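PDB 5I1V: CrmK from Actinoalloteichus sp. WH1-2216-6, which binds FAD covalently and probably acts as an oxidase in recycling shunt products during caerulomycin biosynthesis. Local coordinates for residues 116-121 and 217-222; 225-230 and 311-316; 263-268 and 281-286. One frame throughout, in Å; residues are numbered along the deposited sequence.

The three contacts form a chain of neighbours running from the FAD-binding part of the protein into its large antiparallel sheet. Contact 1 holds the segment that leads into strand 222-231; contact 2 pairs that strand with 311-318, and contact 3 pairs 265-271 with 277-285, the strand on the other flank of 222-231. Contacts 2 and 3, with centres about 11 Å apart, meet where Ala226 N lies 2.8 Å from Ala282 O, a probable hydrogen bond. Contact 1 joins contact 3 through Ser222 O and Val286 N. Contact 3 comes closest to the flavin, the Tyr265 side chain lying about 7 Å from FAD, against about 13 Å for Thr118.

Contact 1 (116-121 and 217-222)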
loop_
_atom_site.group_PDB
_atom_site.type_symbol
_atom_site.label_atom_id
_atom_site.label_comp_id
_atom_site.label_asym_id
_atom_site.label_seq_id
_atom_site.Cartn_x
_atom_site.Cartn_y
_atom_site.Cartn_z
ATOM N N GLY A 116 1.664 20.751 2.492
ATOM C CA GLY A 116 0.828 21.096 1.382
ATOM C C GLY A 116 1.551 21.101 0.045
ATOM O O GLY A 116 1.038 21.645 -0.939
ATOM N N VAL A 117 2.722 20.478 -0.004
ATOM C CA VAL A 117 3.569 20.498 -1.208
ATOM C C VAL A 117 3.733 19.066 -1.794
ATOM O O VAL A 117 3.366 18.059 -1.177
ATOM C CB VAL A 117 4.954 21.179 -0.886
ATOM C CG1 VAL A 117 4.777 22.481 -0.167
ATOM C CG2 VAL A 117 5.861 20.339 -0.009
ATOM N N THR A 118 4.301 18.972 -2.988
ATOM C CA THR A 118 4.638 17.740 -3.562
ATOM C C THR A 118 5.845 17.922 -4.525
ATOM O O THR A 118 6.245 19.036 -4.787
ATOM C CB THR A 118 3.431 17.162 -4.290
ATOM O OG1 THR A 118 3.623 15.757 -4.468
ATOM C CG2 THR A 118 3.224 17.795 -5.606
ATOM N N PHE A 119 6.366 16.819 -5.065
ATOM C CA PHE A 119 7.244 16.889 -6.250
ATOM C C PHE A 119 6.807 15.802 -7.242
ATOM O O PHE A 119 6.136 14.860 -6.864
ATOM C CB PHE A 119 8.691 16.739 -5.852
ATOM C CG PHE A 119 9.010 15.379 -5.340
ATOM C CD1 PHE A 119 8.676 15.027 -4.064
ATOM C CD2 PHE A 119 9.630 14.448 -6.135
ATOM C CE1 PHE A 119 8.960 13.761 -3.591
ATOM C CE2 PHE A 119 9.927 13.173 -5.664
ATOM C CZ PHE A 119 9.579 12.828 -4.398
ATOM N N PRO A 120 7.152 15.955 -8.533
ATOM C CA PRO A 120 6.593 15.065 -9.557
ATOM C C PRO A 120 7.328 13.738 -9.696
ATOM O O PRO A 120 8.145 13.582 -10.593
ATOM C CB PRO A 120 6.740 15.896 -10.817
ATOM C CG PRO A 120 7.955 16.720 -10.567
ATOM C CD PRO A 120 7.878 17.087 -9.120
ATOM N N GLY A 121 7.037 12.787 -8.831
ATOM C CA GLY A 121 7.703 11.510 -8.867
ATOM C C GLY A 121 6.662 10.536 -9.391
ATOM O O GLY A 121 5.595 10.935 -9.825
ATOM N N PRO A 217 6.562 22.858 -4.955
ATOM C CA PRO A 217 5.281 23.305 -5.513
ATOM C C PRO A 217 4.063 22.711 -4.823
ATOM O O PRO A 217 4.137 21.626 -4.239
ATOM C CB PRO A 217 5.317 22.846 -6.975
ATOM C CG PRO A 217 6.597 22.120 -7.191
ATOM C CD PRO A 217 7.405 22.146 -5.922
ATOM N N ARG A 218 2.952 23.463 -4.856
ATOM C CA ARG A 218 1.680 22.998 -4.350
ATOM C C ARG A 218 0.988 22.349 -5.503
ATOM O O ARG A 218 0.824 22.999 -6.511
ATOM C CB ARG A 218 0.824 24.185 -3.896
ATOM C CG ARG A 218 1.250 24.772 -2.577
ATOM C CD ARG A 218 0.249 25.823 -2.130
ATOM N NE ARG A 218 0.986 26.951 -1.583
ATOM C CZ ARG A 218 1.458 27.012 -0.343
ATOM N NH1 ARG A 218 1.258 26.000 0.499
ATOM N NH2 ARG A 218 2.144 28.089 0.054
ATOM N N PRO A 219 0.546 21.090 -5.370
ATOM C CA PRO A 219 -0.184 20.553 -6.544
ATOM C C PRO A 219 -1.558 21.223 -6.696
ATOM O O PRO A 219 -1.991 21.940 -5.785
ATOM C CB PRO A 219 -0.343 19.093 -6.191
ATOM C CG PRO A 219 -0.457 19.084 -4.677
ATOM C CD PRO A 219 0.425 20.214 -4.202
ATOM N N PRO A 220 -2.250 20.996 -7.824
ATOM C CA PRO A 220 -3.643 21.474 -7.962
ATOM C C PRO A 220 -4.527 20.837 -6.880
ATOM O O PRO A 220 -4.287 19.712 -6.485
ATOM C CB PRO A 220 -4.034 20.990 -9.354
ATOM C CG PRO A 220 -2.718 20.905 -10.078
ATOM C CD PRO A 220 -1.799 20.322 -9.053
ATOM N N ALA A 221 -5.484 21.563 -6.346
ATOM C CA ALA A 221 -6.227 21.044 -5.201
ATOM C C ALA A 221 -7.078 19.826 -5.575
ATOM O O ALA A 221 -7.214 18.928 -4.787
ATOM C CB ALA A 221 -7.087 22.138 -4.581
ATOM N N SER A 222 -7.619 19.794 -6.785
ATOM C CA SER A 222 -8.492 18.685 -7.159
ATOM C C SER A 222 -8.566 18.566 -8.653
ATOM O O SER A 222 -8.170 19.509 -9.361
ATOM C CB SER A 222 -9.871 18.794 -6.513
ATOM O OG SER A 222 -10.694 19.664 -7.195
#
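Arg218 begins its course beside the end of a helix and finishes on Glu214 of the preceding helix 212-215. Its CB lies near Gly116 O, and CG comes closer, 3.5 Å from Gly116 O, because CG stands anti to the carbonyl carbon (chi1 -76°). The aliphatic stem thus runs past this carbonyl as a plain van der Waals contact. CD continues the extended line, the chain bends at chi3, and at the tip NH2 forms a salt bridge with Glu214. Gly116 suits its place because it leaves the helix 104-115 with positive phi (83°), which by itself favours glycine.

One backbone bond ties the loops. Thr118 N donates to Pro217 O over 2.9 Å, meeting the oxygen nearly along the C=O axis, and Val117 CA adds a CA-H...O contact of 3.3 Å to the same Pro217 O. Proline, lacking an N-H, can serve here as an acceptor alone. Beyond it the methyl of Thr118, placed between backbone N and carbonyl carbon, crosses the Pro219 ring obliquely, CG2 lying 3.8 Å from Pro219 CB. Trp319 touches both residues, and Tyr112 of helix 104-115 also packs on Pro219, so the Pro219 ring is buried among aromatic side chains. The whole is a loop-to-loop junction without strand pairing, in which a proline-rich connection leading into strand 222-231 is fastened to the helix exit of the FAD-binding domain.

Contact 2 (225-230 and 311-316)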
loop_
_atom_site.group_PDB
_atom_site.type_symbol
_atom_site.label_atom_id
_atom_site.label_comp_id
_atom_site.label_asym_id
_atom_site.label_seq_id
_atom_site.Cartn_x
_atom_site.Cartn_y
_atom_site.Cartn_z
ATOM N N VAL A 225 -11.519 13.260 -13.076
ATOM C CA VAL A 225 -10.899 12.003 -13.409
ATOM C C VAL A 225 -11.863 11.257 -14.331
ATOM O O VAL A 225 -13.057 11.323 -14.157
ATOM C CB VAL A 225 -10.618 11.166 -12.144
ATOM C CG1 VAL A 225 -10.027 9.818 -12.526
ATOM C CG2 VAL A 225 -9.681 11.920 -11.155
ATOM N N ALA A 226 -11.332 10.614 -15.352
ATOM C CA ALA A 226 -12.120 9.780 -16.227
ATOM C C ALA A 226 -11.422 8.442 -16.363
ATOM O O ALA A 226 -10.214 8.379 -16.623
ATOM C CB ALA A 226 -12.269 10.438 -17.595
ATOM N N ARG A 227 -12.188 7.377 -16.205
ATOM C CA ARG A 227 -11.657 6.042 -16.308
ATOM C C ARG A 227 -12.519 5.391 -17.394
ATOM O O ARG A 227 -13.741 5.467 -17.374
ATOM C CB ARG A 227 -11.721 5.336 -14.966
ATOM C CG ARG A 227 -11.276 6.263 -13.808
ATOM C CD ARG A 227 -10.310 5.633 -12.810
ATOM N NE ARG A 227 -10.953 4.530 -12.107
ATOM C CZ ARG A 227 -10.446 3.307 -11.933
ATOM N NH1 ARG A 227 -9.218 2.988 -12.358
ATOM N NH2 ARG A 227 -11.173 2.388 -11.294
ATOM N N VAL A 228 -11.850 4.854 -18.388
ATOM C CA VAL A 228 -12.486 4.415 -19.611
ATOM C C VAL A 228 -12.035 2.997 -19.857
ATOM O O VAL A 228 -10.910 2.673 -19.580
ATOM C CB VAL A 228 -12.043 5.319 -20.753
ATOM C CG1 VAL A 228 -12.774 4.979 -22.039
ATOM C CG2 VAL A 228 -12.326 6.757 -20.404
ATOM N N SER A 229 -12.900 2.137 -20.388
ATOM C CA SER A 229 -12.471 0.828 -20.866
ATOM C C SER A 229 -13.190 0.478 -22.160
ATOM O O SER A 229 -14.343 0.851 -22.340
ATOM C CB SER A 229 -12.765 -0.246 -19.829
ATOM O OG SER A 229 -14.088 -0.101 -19.378
ATOM N N TRP A 230 -12.495 -0.230 -23.047
ATOM C CA TRP A 230 -13.058 -0.685 -24.314
ATOM C C TRP A 230 -13.017 -2.208 -24.321
ATOM O O TRP A 230 -11.987 -2.800 -24.061
ATOM C CB TRP A 230 -12.250 -0.180 -25.507
ATOM C CG TRP A 230 -12.242 1.269 -25.749
ATOM C CD1 TRP A 230 -12.979 1.941 -26.678
ATOM C CD2 TRP A 230 -11.413 2.242 -25.102
ATOM N NE1 TRP A 230 -12.688 3.278 -26.633
ATOM C CE2 TRP A 230 -11.726 3.492 -25.672
ATOM C CE3 TRP A 230 -10.467 2.181 -24.058
ATOM C CZ2 TRP A 230 -11.108 4.688 -25.258
ATOM C CZ3 TRP A 230 -9.835 3.352 -23.668
ATOM C CH2 TRP A 230 -10.157 4.596 -24.277
ATOM N N SER A 311 -16.930 2.091 -22.092
ATOM C CA SER A 311 -17.563 2.401 -20.819
ATOM C C SER A 311 -16.719 3.444 -20.112
ATOM O O SER A 311 -15.510 3.381 -20.162
ATOM C CB SER A 311 -17.585 1.201 -19.903
ATOM O OG SER A 311 -18.013 0.033 -20.554
ATOM N N LEU A 312 -17.357 4.327 -19.377
ATOM C CA LEU A 312 -16.696 5.495 -18.829
ATOM C C LEU A 312 -17.334 5.832 -17.474
ATOM O O LEU A 312 -18.549 5.784 -17.335
ATOM C CB LEU A 312 -16.911 6.609 -19.843
ATOM C CG LEU A 312 -16.842 8.079 -19.514
ATOM C CD1 LEU A 312 -15.402 8.472 -19.239
ATOM C CD2 LEU A 312 -17.384 8.867 -20.698
ATOM N N THR A 313 -16.499 6.128 -16.479
ATOM C CA THR A 313 -16.933 6.767 -15.247
ATOM C C THR A 313 -16.113 8.045 -15.093
ATOM O O THR A 313 -14.930 8.083 -15.471
ATOM C CB THR A 313 -16.722 5.867 -13.998
ATOM O OG1 THR A 313 -17.267 6.518 -12.848
ATOM C CG2 THR A 313 -15.269 5.642 -13.704
ATOM N N ARG A 314 -16.749 9.089 -14.585
ATOM C CA ARG A 314 -16.089 10.377 -14.366
ATOM C C ARG A 314 -16.406 10.841 -12.970
ATOM O O ARG A 314 -17.525 10.631 -12.507
ATOM C CB ARG A 314 -16.559 11.400 -15.412
ATOM C CG ARG A 314 -16.040 11.065 -16.815
ATOM C CD ARG A 314 -16.489 12.038 -17.908
ATOM N NE ARG A 314 -15.987 13.396 -17.711
ATOM C CZ ARG A 314 -16.105 14.388 -18.591
ATOM N NH1 ARG A 314 -16.683 14.189 -19.773
ATOM N NH2 ARG A 314 -15.620 15.589 -18.298
ATOM N N ARG A 315 -15.426 11.457 -12.294
ATOM C CA ARG A 315 -15.662 11.982 -10.960
ATOM C C ARG A 315 -14.575 12.989 -10.629
ATOM O O ARG A 315 -13.582 13.075 -11.318
ATOM C CB ARG A 315 -15.628 10.852 -9.945
ATOM C CG ARG A 315 -14.264 10.157 -9.843
ATOM C CD ARG A 315 -14.290 8.929 -8.926
ATOM N NE ARG A 315 -14.824 9.301 -7.616
ATOM C CZ ARG A 315 -14.997 8.463 -6.591
ATOM N NH1 ARG A 315 -14.631 7.187 -6.670
ATOM N NH2 ARG A 315 -15.525 8.930 -5.466
ATOM N N ARG A 316 -14.781 13.738 -9.563
ATOM C CA ARG A 316 -13.845 14.753 -9.120
ATOM C C ARG A 316 -13.224 14.267 -7.810
ATOM O O ARG A 316 -13.916 13.747 -6.938
ATOM C CB ARG A 316 -14.646 16.032 -8.948
ATOM C CG ARG A 316 -13.922 17.316 -8.659
ATOM C CD ARG A 316 -14.990 18.389 -8.429
ATOM N NE ARG A 316 -14.473 19.734 -8.190
ATOM C CZ ARG A 316 -13.807 20.114 -7.100
ATOM N NH1 ARG A 316 -13.526 19.248 -6.127
ATOM N NH2 ARG A 316 -13.403 21.379 -6.976
HETATM O O HOH W 1 -14.280 14.185 -15.360
#
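This is a regular antiparallel strand pairing at one margin of the large sheet, where 311-318, outermost within the chain, lies along 222-231. The short axes run 4.8 Å apart and 169° from parallel. Three hydrogen-bonded pairs, Val225 with Arg315, Arg227 with Thr313 and Ser229 with Ser311, each exchange two N-H...O bonds; the shortest is Val225 N to Arg315 O at 2.7 Å. Between them, CA-H...O contacts such as Val228 CA to Ser311 O (3.2 Å) close the non-hydrogen-bonded pairs.

On the face that carries Ala226, Val228, Leu312 and Arg314, the short Ala226 and the compact Val228 are buried against Met295 and Leu299 of helix 291-303, while Leu312, at the sheet's margin, touches Leu299 but stays largely exposed. Leu312 and Val228 lie side by side, and the leucine branch does the touching: CD1 sits 3.7 Å from Val228 CG2 and 4.0 Å from Ala226 CB. Val228 turns its other methyl, CG1, over one face of the Trp230 indole, toward the rim. Arg314 folds its stem across Ala226, CG to CB 3.9 Å, then bends at chi3 (64°). Its NE gives an in-plane bond to a water 3.0 Å away, which returns a weak bond to Val225 O, while NH1 and NH2 are bound by Ser296 OG and Glu292 O.

On the opposite face the Thr313 methyl CG2 lies alongside Arg227 CB at 3.8 Å. Here the second subunit approaches: Arg315 NH1 bonds to Gly337 O of that subunit, and Arg227 packs on its Pro333. Strand 277-285, helix 291-303 and strand 311-318 make a beta-alpha-beta crossover that skips 222-231, within an antiparallel sheet with helices packed on one side, consistent with the substrate-binding domain of berberine bridge enzyme-like flavoproteins.

Contact 3 (263-268 and 281-286); sequences GLYALL and HAQIPV
The hairpin of strands 265-271 and 277-285 is tight beneath its covering helix and between His281 and Leu267, and loose at a hydrated corner beside Tyr265. On the helix side Ala266 CB meets Ala282 CB at 3.8 Å; the short side chains suit a non-hydrogen-bonded pair lying under Phe298 and Met295 of helix 291-303. Leu264 and Ile284 cross obliquely beside them. Four backbone bonds flank the alanine pair, two between Tyr265 and Gln283 and two between Leu267 and His281.

On the other face, in the conformer described, His281 takes the crowded rotamer (chi1 58°), which lays its imidazole alongside Leu267: NE2 is 3.3 Å from Leu267 CB, and CE1 is 3.6 Å from Leu267 CD2. An alanine in place of Leu267 would lose that CD2 contact and the isobutyl packing on Ile378, and would probably let the imidazole shift.

Toward Tyr265 the fit loosens, with Tyr265 CE2 4.1 Å from His281 NE2 at the imidazole edge. A water lies in the plane of both rings, 2.5 Å from Tyr265 OH and 3.2 Å from His281 NE2. His281 is partly exposed, whereas Tyr265 is buried against Phe123, an FAD-binding residue. The water bridge could therefore couple a phenol in the flavin's surroundings to an imidazole that can gain or lose a proton, and the ionisation of each may influence the other.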
loop_
_atom_site.group_PDB
_atom_site.type_symbol
_atom_site.label_atom_id
_atom_site.label_comp_id
_atom_site.label_asym_id
_atom_site.label_seq_id
_atom_site.Cartn_x
_atom_site.Cartn_y
_atom_site.Cartn_z
ATOM N N GLY A 263 -2.465 20.456 -18.901
ATOM C CA GLY A 263 -2.822 19.960 -17.595
ATOM C C GLY A 263 -3.517 18.621 -17.630
ATOM O O GLY A 263 -3.583 17.944 -16.612
ATOM N N LEU A 264 -4.027 18.229 -18.800
ATOM C CA LEU A 264 -4.644 16.917 -18.944
ATOM C C LEU A 264 -3.575 15.825 -19.130
ATOM O O LEU A 264 -2.803 15.836 -20.081
ATOM C CB LEU A 264 -5.670 16.939 -20.070
ATOM C CG LEU A 264 -6.745 15.863 -20.180
ATOM C CD1 LEU A 264 -7.796 16.253 -21.216
ATOM C CD2 LEU A 264 -6.121 14.528 -20.528
ATOM N N TYR A 265 -3.550 14.886 -18.193
ATOM C CA TYR A 265 -2.614 13.754 -18.200
ATOM C C TYR A 265 -3.424 12.496 -18.447
ATOM O O TYR A 265 -4.414 12.244 -17.762
ATOM C CB TYR A 265 -1.929 13.627 -16.827
ATOM C CG TYR A 265 -1.227 12.301 -16.631
ATOM C CD1 TYR A 265 -0.007 12.039 -17.267
ATOM C CD2 TYR A 265 -1.780 11.303 -15.836
ATOM C CE1 TYR A 265 0.632 10.832 -17.122
ATOM C CE2 TYR A 265 -1.158 10.070 -15.705
ATOM C CZ TYR A 265 0.056 9.847 -16.353
ATOM O OH TYR A 265 0.701 8.639 -16.198
ATOM N N ALA A 266 -2.978 11.682 -19.381
ATOM C CA ALA A 266 -3.677 10.432 -19.646
ATOM C C ALA A 266 -2.752 9.265 -19.908
ATOM O O ALA A 266 -1.662 9.436 -20.485
ATOM C CB ALA A 266 -4.625 10.631 -20.801
ATOM N N LEU A 267 -3.192 8.083 -19.477
ATOM C CA LEU A 267 -2.466 6.855 -19.706
ATOM C C LEU A 267 -3.403 5.831 -20.351
ATOM O O LEU A 267 -4.457 5.533 -19.812
ATOM C CB LEU A 267 -1.934 6.322 -18.393
ATOM C CG LEU A 267 -0.990 5.123 -18.466
ATOM C CD1 LEU A 267 0.112 5.156 -17.408
ATOM C CD2 LEU A 267 -1.762 3.851 -18.282
ATOM N N LEU A 268 -2.970 5.273 -21.473
ATOM C CA LEU A 268 -3.734 4.262 -22.203
ATOM C C LEU A 268 -3.057 2.899 -21.989
ATOM O O LEU A 268 -1.908 2.749 -22.289
ATOM C CB LEU A 268 -3.716 4.613 -23.663
ATOM C CG LEU A 268 -4.428 3.625 -24.585
ATOM C CD1 LEU A 268 -5.905 3.511 -24.230
ATOM C CD2 LEU A 268 -4.188 4.117 -26.003
ATOM N N HIS A 281 -6.911 5.930 -18.090
ATOM C CA HIS A 281 -7.280 6.920 -17.095
ATOM C C HIS A 281 -6.752 8.280 -17.510
ATOM O O HIS A 281 -5.690 8.409 -18.112
ATOM C CB HIS A 281 -6.834 6.546 -15.681
ATOM C CG HIS A 281 -5.366 6.337 -15.544
ATOM N ND1 HIS A 281 -4.796 5.087 -15.567
ATOM C CD2 HIS A 281 -4.348 7.216 -15.413
ATOM C CE1 HIS A 281 -3.487 5.199 -15.432
ATOM N NE2 HIS A 281 -3.189 6.480 -15.330
ATOM N N ALA A 282 -7.564 9.292 -17.248
ATOM C CA ALA A 282 -7.219 10.658 -17.541
ATOM C C ALA A 282 -7.655 11.564 -16.420
ATOM O O ALA A 282 -8.632 11.259 -15.685
ATOM C CB ALA A 282 -7.819 11.094 -18.855
ATOM N N GLN A 283 -6.897 12.650 -16.249
ATOM C CA GLN A 283 -7.139 13.593 -15.196
ATOM C C GLN A 283 -6.754 14.959 -15.658
ATOM O O GLN A 283 -5.872 15.104 -16.462
ATOM C CB GLN A 283 -6.360 13.218 -13.897
ATOM C CG GLN A 283 -4.852 13.251 -14.052
ATOM C CD GLN A 283 -4.029 12.765 -12.867
ATOM O OE1 GLN A 283 -4.186 11.678 -12.388
ATOM N NE2 GLN A 283 -3.102 13.582 -12.429
ATOM N N ILE A 284 -7.434 15.969 -15.136
ATOM C CA ILE A 284 -7.173 17.363 -15.450
ATOM C C ILE A 284 -7.558 18.176 -14.235
ATOM O O ILE A 284 -8.579 17.923 -13.622
ATOM C CB ILE A 284 -7.956 17.842 -16.694
ATOM C CG1 ILE A 284 -7.466 19.212 -17.177
ATOM C CG2 ILE A 284 -9.450 17.777 -16.453
ATOM C CD1 ILE A 284 -8.097 19.708 -18.488
ATOM N N PRO A 285 -6.714 19.123 -13.844
ATOM C CA PRO A 285 -7.132 19.899 -12.683
ATOM C C PRO A 285 -8.452 20.663 -12.881
ATOM O O PRO A 285 -8.749 21.147 -13.973
ATOM C CB PRO A 285 -5.982 20.886 -12.485
ATOM C CG PRO A 285 -4.809 20.284 -13.208
ATOM C CD PRO A 285 -5.423 19.561 -14.379
ATOM N N VAL A 286 -9.221 20.779 -11.808
ATOM C CA VAL A 286 -10.538 21.405 -11.867
ATOM C C VAL A 286 -10.384 22.903 -12.183
ATOM O O VAL A 286 -11.270 23.499 -12.795
ATOM C CB VAL A 286 -11.297 21.182 -10.530
ATOM C CG1 VAL A 286 -12.508 22.096 -10.396
ATOM C CG2 VAL A 286 -11.731 19.730 -10.418
HETATM O O HOH W 2 -0.184 7.094 -14.449
#